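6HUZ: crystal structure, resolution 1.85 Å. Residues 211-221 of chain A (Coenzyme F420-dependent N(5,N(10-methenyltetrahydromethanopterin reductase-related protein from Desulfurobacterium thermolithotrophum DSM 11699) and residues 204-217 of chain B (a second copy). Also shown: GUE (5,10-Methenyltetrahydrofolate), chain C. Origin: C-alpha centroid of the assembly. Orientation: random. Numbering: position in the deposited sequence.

Chain A 211-221: AIAFAGAIEYY
Chain B (204-217) DMGIVTTAIAFAGA

Two copies of one helix pack nearly antiparallel, their axes at 161° and 8.3 Å apart at closest approach. Chain A is helical throughout 211-221. In chain B a type I turn from D204(B) to I207(B), closed by I207(B) N to D204(B) O at 3.0 Å, leads into a helix that starts at 207 and continues past 217. The register centres on A213, whose CA atoms face each other at 4.6 Å; I212(A) CA lies 5.7 Å from G216(B) CA, A217(A) CA 5.4 Å from T209(B) CA, and Y220(A) CA 6.0 Å from V208(B) CA.

Small residues permit this approach. The A213 side chains point sideways, and their CB atoms still meet at 4.1 Å. Each I212 points toward the partner with chi1 m and chi2 t (-70° and 166°). In this rotamer the CG2 atoms of I212(A) and I212(B) touch at 3.6 Å, and each also covers a glycine: I212(A) CG2 to G216(B) CA and I212(B) CG2 to G216(A) CA are both 3.7 Å. An ideal CB on either glycine would lie 2.6 Å from that methyl, a clash, so the absent side chain is the socket for the isoleucine.

Beyond this pairing, T209(B) adopts chi1 p (50°), which lets OG1 donate to G206(B) O at 2.7 Å. With OG1 turned to its own backbone, the methyl CG2 faces chain A, 3.6 Å from A217(A) CA and 3.5 Å from Y220(A) CB. A217(A) points its CB away, leaving its backbone open to that methyl.

Y220(A), with 117 Å² covered, is the largest single contributor. It points toward chain B with chi1 t (161°) and chi2 67°, carrying its ring past the start of helix B to the turn. Its CB meets V208(B) CG1 at 3.7 Å, with the valine at chi1 t (169°), and its CE1 lies 4.0 Å from M205(B) CG. M205(B), extended after chi1 p (54°, 172°, 170°), places SD at the ring edge, 5.2 Å from the centroid and 3.1 Å from Y220(A) OH. G206(B) N lies 4.2 Å from Y220(A) CE1. The same turn borders the folate: M205(B) N is 3.3 Å from GUE O4.

No direct hydrogen bond crosses the 542 Å² of buried surface. One water spans the helices instead, donating to A213(A) O at 3.1 Å and T209(B) O at 3.2 Å. The rule is apolar fit around glycine and alanine, with T209(B) OG1 satisfied within its own chain and one water joining two backbone carbonyls.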

# COMPACT_ATOMS: atom_id res chain seq x y z
N ALA A 211 -2.68 -9.05 3.21
CA ALA A 211 -4.04 -9.56 3.02
C ALA A 211 -5.13 -8.52 3.36
O ALA A 211 -6.09 -8.47 2.65
CB ALA A 211 -4.23 -10.84 3.84
N ILE A 212 -4.99 -7.74 4.43
CA ILE A 212 -6.02 -6.74 4.75
C ILE A 212 -6.09 -5.70 3.62
O ILE A 212 -7.17 -5.40 3.14
CB ILE A 212 -5.75 -6.09 6.14
CG1 ILE A 212 -6.01 -7.11 7.25
CG2 ILE A 212 -6.65 -4.86 6.30
CD1 ILE A 212 -5.47 -6.72 8.65
N ALA A 213 -4.95 -5.17 3.17
CA ALA A 213 -4.91 -4.18 2.09
C ALA A 213 -5.46 -4.73 0.76
O ALA A 213 -6.19 -4.06 0.02
CB ALA A 213 -3.48 -3.68 1.91
N PHE A 214 -5.12 -5.96 0.46
CA PHE A 214 -5.56 -6.61 -0.76
C PHE A 214 -7.05 -6.81 -0.68
O PHE A 214 -7.75 -6.46 -1.63
CB PHE A 214 -4.87 -7.98 -0.91
CG PHE A 214 -5.48 -8.81 -2.00
CD1 PHE A 214 -5.05 -8.69 -3.31
CD2 PHE A 214 -6.52 -9.68 -1.72
CE1 PHE A 214 -5.65 -9.45 -4.32
CE2 PHE A 214 -7.09 -10.45 -2.72
CZ PHE A 214 -6.66 -10.32 -4.01
N ALA A 215 -7.55 -7.37 0.45
CA ALA A 215 -9.00 -7.59 0.63
C ALA A 215 -9.73 -6.23 0.59
O ALA A 215 -10.82 -6.16 0.04
CB ALA A 215 -9.28 -8.27 1.96
N GLY A 216 -9.14 -5.19 1.19
CA GLY A 216 -9.71 -3.84 1.20
C GLY A 216 -9.81 -3.27 -0.20
O GLY A 216 -10.77 -2.58 -0.52
N ALA A 217 -8.81 -3.54 -1.06
CA ALA A 217 -8.81 -3.05 -2.46
C ALA A 217 -9.90 -3.75 -3.24
O ALA A 217 -10.52 -3.13 -4.10
CB ALA A 217 -7.48 -3.31 -3.12
N ILE A 218 -10.13 -5.03 -2.96
CA ILE A 218 -11.18 -5.74 -3.69
C ILE A 218 -12.53 -5.22 -3.19
O ILE A 218 -13.45 -5.05 -3.98
CB ILE A 218 -11.05 -7.27 -3.53
CG1 ILE A 218 -9.68 -7.75 -4.07
CG2 ILE A 218 -12.21 -7.98 -4.24
CD1 ILE A 218 -9.37 -7.33 -5.50
N GLU A 219 -12.64 -4.95 -1.89
CA GLU A 219 -13.89 -4.42 -1.38
C GLU A 219 -14.19 -3.07 -2.06
O GLU A 219 -15.31 -2.85 -2.50
CB GLU A 219 -13.84 -4.27 0.15
CG GLU A 219 -15.17 -3.80 0.72
CD GLU A 219 -15.34 -4.04 2.21
OE1 GLU A 219 -15.62 -3.06 2.93
OE2 GLU A 219 -15.20 -5.20 2.65
N TYR A 220 -13.19 -2.20 -2.18
CA TYR A 220 -13.36 -0.90 -2.81
C TYR A 220 -13.67 -1.08 -4.31
O TYR A 220 -14.45 -0.32 -4.87
CB TYR A 220 -12.10 -0.02 -2.58
CG TYR A 220 -12.01 1.12 -3.55
CD1 TYR A 220 -12.94 2.16 -3.52
CD2 TYR A 220 -11.03 1.15 -4.53
CE1 TYR A 220 -12.89 3.20 -4.44
CE2 TYR A 220 -10.98 2.18 -5.47
CZ TYR A 220 -11.92 3.20 -5.42
OH TYR A 220 -11.88 4.21 -6.35
N TYR A 221 -13.08 -2.07 -4.95
CA TYR A 221 -13.37 -2.31 -6.36
C TYR A 221 -14.86 -2.71 -6.51
O TYR A 221 -15.53 -2.22 -7.43
CB TYR A 221 -12.46 -3.46 -6.88
CG TYR A 221 -12.97 -4.11 -8.14
CD1 TYR A 221 -12.64 -3.59 -9.38
CD2 TYR A 221 -13.78 -5.23 -8.09
CE1 TYR A 221 -13.11 -4.17 -10.55
CE2 TYR A 221 -14.26 -5.82 -9.25
CZ TYR A 221 -13.93 -5.28 -10.48
OH TYR A 221 -14.38 -5.84 -11.65
N ASP B 204 -10.84 11.51 -1.58
CA ASP B 204 -11.49 10.80 -2.70
C ASP B 204 -12.10 9.46 -2.27
O ASP B 204 -11.93 9.02 -1.14
CB ASP B 204 -10.47 10.45 -3.79
CG ASP B 204 -9.81 11.63 -4.44
OD1 ASP B 204 -10.23 12.80 -4.16
OD2 ASP B 204 -8.88 11.41 -5.24
N MET B 205 -12.79 8.82 -3.21
CA MET B 205 -13.40 7.53 -3.02
C MET B 205 -12.38 6.48 -2.54
O MET B 205 -12.80 5.55 -1.85
CB MET B 205 -14.11 7.07 -4.29
CG MET B 205 -13.22 7.07 -5.49
SD MET B 205 -14.11 6.30 -6.85
CE MET B 205 -12.94 6.70 -8.30
N GLY B 206 -11.08 6.64 -2.86
CA GLY B 206 -10.04 5.70 -2.39
C GLY B 206 -9.82 5.69 -0.89
O GLY B 206 -9.00 4.91 -0.38
N ILE B 207 -10.55 6.52 -0.14
CA ILE B 207 -10.41 6.51 1.31
C ILE B 207 -10.74 5.09 1.81
O ILE B 207 -10.26 4.71 2.85
CB ILE B 207 -11.31 7.57 1.98
CG1 ILE B 207 -11.18 7.56 3.53
CG2 ILE B 207 -12.82 7.45 1.58
CD1 ILE B 207 -9.77 7.79 4.13
N VAL B 208 -11.57 4.33 1.09
CA VAL B 208 -11.89 2.97 1.52
C VAL B 208 -10.58 2.16 1.60
O VAL B 208 -10.35 1.51 2.59
CB VAL B 208 -12.88 2.28 0.57
CG1 VAL B 208 -12.99 0.79 0.89
CG2 VAL B 208 -14.26 2.94 0.67
N THR B 209 -9.76 2.18 0.54
CA THR B 209 -8.50 1.45 0.54
C THR B 209 -7.51 2.11 1.50
O THR B 209 -6.75 1.42 2.21
CB THR B 209 -7.94 1.38 -0.89
OG1 THR B 209 -7.93 2.68 -1.47
CG2 THR B 209 -8.79 0.53 -1.77
N THR B 210 -7.51 3.43 1.54
CA THR B 210 -6.58 4.17 2.41
C THR B 210 -6.83 3.79 3.89
O THR B 210 -5.92 3.36 4.60
CB THR B 210 -6.73 5.70 2.22
OG1 THR B 210 -6.37 6.06 0.90
CG2 THR B 210 -5.83 6.50 3.19
N ALA B 211 -8.08 3.91 4.33
CA ALA B 211 -8.43 3.61 5.72
C ALA B 211 -8.31 2.11 6.06
O ALA B 211 -7.87 1.81 7.13
CB ALA B 211 -9.84 4.13 6.02
N ILE B 212 -8.73 1.19 5.18
CA ILE B 212 -8.60 -0.23 5.50
C ILE B 212 -7.11 -0.60 5.64
O ILE B 212 -6.73 -1.23 6.60
CB ILE B 212 -9.32 -1.10 4.43
CG1 ILE B 212 -10.84 -0.93 4.56
CG2 ILE B 212 -8.92 -2.57 4.62
CD1 ILE B 212 -11.68 -1.47 3.36
N ALA B 213 -6.27 -0.18 4.69
CA ALA B 213 -4.82 -0.47 4.74
C ALA B 213 -4.14 0.15 5.97
O ALA B 213 -3.29 -0.46 6.62
CB ALA B 213 -4.17 0.03 3.46
N PHE B 214 -4.52 1.36 6.29
CA PHE B 214 -3.96 2.07 7.43
C PHE B 214 -4.38 1.35 8.69
O PHE B 214 -3.53 1.07 9.53
CB PHE B 214 -4.48 3.51 7.47
CG PHE B 214 -4.16 4.21 8.76
CD1 PHE B 214 -2.96 4.87 8.92
CD2 PHE B 214 -5.04 4.17 9.83
CE1 PHE B 214 -2.65 5.49 10.13
CE2 PHE B 214 -4.75 4.80 11.01
CZ PHE B 214 -3.55 5.45 11.17
N ALA B 215 -5.69 1.05 8.83
CA ALA B 215 -6.20 0.34 10.02
C ALA B 215 -5.53 -1.05 10.11
O ALA B 215 -5.22 -1.50 11.20
CB ALA B 215 -7.70 0.17 9.94
N GLY B 216 -5.35 -1.73 8.96
CA GLY B 216 -4.70 -3.03 8.90
C GLY B 216 -3.25 -2.97 9.35
O GLY B 216 -2.77 -3.88 10.01
N ALA B 217 -2.54 -1.87 9.02
CA ALA B 217 -1.13 -1.69 9.43
C ALA B 217 -1.06 -1.48 10.92
O ALA B 217 -0.11 -1.95 11.56
CB ALA B 217 -0.52 -0.50 8.72
N1 GUE C . -16.81 9.90 -0.16
C2 GUE C . -15.57 10.47 -0.14
N3 GUE C . -14.97 10.94 -1.24
C4 GUE C . -15.52 10.90 -2.44
C6 GUE C . -19.08 10.22 -3.61
C1' GUE C . -17.83 9.07 -9.83
C2' GUE C . -16.74 8.74 -9.00
C3' GUE C . -16.85 8.86 -7.61
C4' GUE C . -18.04 9.33 -7.03
C5' GUE C . -19.11 9.68 -7.87
O4 GUE C . -14.90 11.37 -3.42
C4A GUE C . -16.88 10.33 -2.54
N5 GUE C . -17.63 10.12 -3.70
C7 GUE C . -19.45 9.13 -2.61
N8 GUE C . -18.73 9.26 -1.35
C8A GUE C . -17.49 9.81 -1.31
N2 GUE C . -14.93 10.52 1.05
C9 GUE C . -19.47 9.65 -4.99
N10 GUE C . -18.17 9.53 -5.63
C6' GUE C . -19.00 9.55 -9.25
C11 GUE C . -17.72 8.95 -11.33
O11 GUE C . -16.85 8.26 -11.84
N GUE C . -18.59 9.63 -12.09
CA GUE C . -18.46 9.72 -13.55
C GUE C . -18.39 11.16 -14.02
OX1 GUE C . -18.94 12.06 -13.34
OX2 GUE C . -17.79 11.43 -15.08
CB GUE C . -19.57 8.95 -14.27
CG GUE C . -20.54 8.23 -13.32
CD GUE C . -21.71 7.58 -14.05
OE1 GUE C . -22.02 6.40 -13.72
OE2 GUE C . -22.32 8.25 -14.92
C1 GUE C . -17.19 9.73 -4.83
O HOH W 1 -7.17 -1.69 1.69